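Local coordinates for Beta/gamma crystallin 'Greek key' domain-containing protein (Methanosaeta thermophila PT, PDB 5HT7) that binds transition-metal ions such as iron(II), as a trimeric member of the betagamma-crystallin family, at residues Y47-P50 against N51-P55. Residues are numbered along the deposited sequence; the frame is centred on the assembly and turned at random.
Sequences YREP and NFQSP
F52 lays its CA over the centre of one face of the Y47 ring, 3.6 Å from the centroid. Its own ring turns an edge toward the Y47 ring in an edge-to-face pair, centroids 5.7 Å apart and planes at 70°. P55 comes in obliquely, its CB 3.6 Å from Y47 CD2. The segment is a worked example of the folded hairpin of a betagamma-crystallin Greek key, whose sequence signature places two aromatics five residues apart and normally a glycine two further on; here that place is taken by S54, which keeps a positive phi, as do N51 and F52. With CG anti to its carbonyl carbon (chi1 -53°), the Y47 ring lies against the returning chain at F52 and P55. Cutting Y47 back to an alanine is likely to leave the F52 backbone and P55 CB without the ring they rest on, and the F52 ring freer to turn.

Two backbone hydrogen bonds close the loop next to the Y47 ring. R48 N donates to S54 O at 2.8 Å in a nearly straight bond (176° at the hydrogen), and E49 N reaches Q53 O at 3.2 Å. S78, on strand 78-81, ties the hairpin to its sheet, its OG hydrogen-bonding both E49 O and F52 N.

At the mouth of the turn the extended R48 side chain follows S54, its guanidinium also making a cation-pi contact with Y56. S54 OG, anti to its own amide nitrogen, lies at the guanidinium edge near its plane and accepts from R48 NH1 at 3.2 Å. A water in that plane also accepts a hydrogen bond from R48 NH1, at 2.8 Å, and donates one to P55 O, 2.9 Å from the water oxygen.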
# COMPACT_ATOMS: atom_id res chain seq x y z
N TYR A 47 -2.25 -19.98 -5.79
CA TYR A 47 -1.92 -20.97 -6.81
C TYR A 47 -0.44 -20.92 -7.16
O TYR A 47 0.16 -19.84 -7.12
CB TYR A 47 -2.75 -20.72 -8.08
CG TYR A 47 -4.25 -20.63 -7.90
CD1 TYR A 47 -4.84 -19.48 -7.37
CD2 TYR A 47 -5.08 -21.68 -8.29
CE1 TYR A 47 -6.22 -19.39 -7.22
CE2 TYR A 47 -6.45 -21.60 -8.15
CZ TYR A 47 -7.02 -20.46 -7.62
OH TYR A 47 -8.38 -20.38 -7.48
N ARG A 48 0.13 -22.06 -7.53
CA ARG A 48 1.54 -22.13 -7.92
C ARG A 48 1.82 -21.51 -9.28
O ARG A 48 2.89 -20.95 -9.51
CB ARG A 48 2.03 -23.58 -7.93
CG ARG A 48 1.92 -24.27 -6.60
CD ARG A 48 2.31 -25.74 -6.71
NE ARG A 48 2.22 -26.36 -5.39
CZ ARG A 48 1.11 -26.89 -4.91
NH1 ARG A 48 0.00 -26.90 -5.64
NH2 ARG A 48 1.11 -27.41 -3.69
N GLU A 49 0.84 -21.63 -10.18
CA GLU A 49 1.01 -21.19 -11.56
C GLU A 49 0.11 -19.99 -11.87
O GLU A 49 -0.85 -19.74 -11.15
CB GLU A 49 0.70 -22.35 -12.53
CG GLU A 49 1.69 -23.49 -12.44
CD GLU A 49 1.37 -24.64 -13.38
OE1 GLU A 49 0.41 -24.52 -14.17
OE2 GLU A 49 2.08 -25.67 -13.32
N PRO A 50 0.42 -19.25 -12.94
CA PRO A 50 -0.46 -18.16 -13.38
C PRO A 50 -1.85 -18.67 -13.74
O PRO A 50 -2.01 -19.87 -13.96
CB PRO A 50 0.25 -17.62 -14.62
CG PRO A 50 1.67 -18.01 -14.47
CD PRO A 50 1.66 -19.32 -13.74
N ASN A 51 -2.82 -17.76 -13.79
CA ASN A 51 -4.14 -18.07 -14.36
C ASN A 51 -4.90 -19.11 -13.56
O ASN A 51 -5.62 -19.94 -14.12
CB ASN A 51 -3.99 -18.52 -15.81
CG ASN A 51 -3.40 -17.45 -16.69
OD1 ASN A 51 -2.47 -17.69 -17.45
ND2 ASN A 51 -3.94 -16.24 -16.58
N PHE A 52 -4.70 -19.05 -12.24
CA PHE A 52 -5.49 -19.80 -11.28
C PHE A 52 -5.41 -21.30 -11.52
O PHE A 52 -6.42 -22.01 -11.50
CB PHE A 52 -6.94 -19.30 -11.31
CG PHE A 52 -7.04 -17.80 -11.35
CD1 PHE A 52 -6.56 -17.04 -10.29
CD2 PHE A 52 -7.57 -17.15 -12.45
CE1 PHE A 52 -6.62 -15.65 -10.32
CE2 PHE A 52 -7.64 -15.77 -12.49
CZ PHE A 52 -7.17 -15.02 -11.42
N GLN A 53 -4.19 -21.77 -11.73
CA GLN A 53 -3.91 -23.19 -11.92
C GLN A 53 -2.95 -23.71 -10.85
O GLN A 53 -2.05 -22.98 -10.41
CB GLN A 53 -3.36 -23.43 -13.32
CG GLN A 53 -4.41 -23.14 -14.42
CD GLN A 53 -3.88 -23.32 -15.82
OE1 GLN A 53 -3.19 -24.30 -16.11
NE2 GLN A 53 -4.20 -22.39 -16.71
N SER A 54 -3.18 -24.95 -10.44
CA SER A 54 -2.41 -25.64 -9.40
C SER A 54 -2.49 -24.93 -8.05
O SER A 54 -1.50 -24.34 -7.59
CB SER A 54 -0.95 -25.80 -9.81
OG SER A 54 -0.22 -26.41 -8.75
N PRO A 55 -3.65 -25.01 -7.41
CA PRO A 55 -3.87 -24.34 -6.12
C PRO A 55 -3.16 -25.02 -4.96
O PRO A 55 -3.01 -26.24 -4.95
CB PRO A 55 -5.39 -24.42 -5.94
CG PRO A 55 -5.76 -25.70 -6.64
CD PRO A 55 -4.82 -25.82 -7.81
O HOH W 1 -1.44 -28.51 -3.91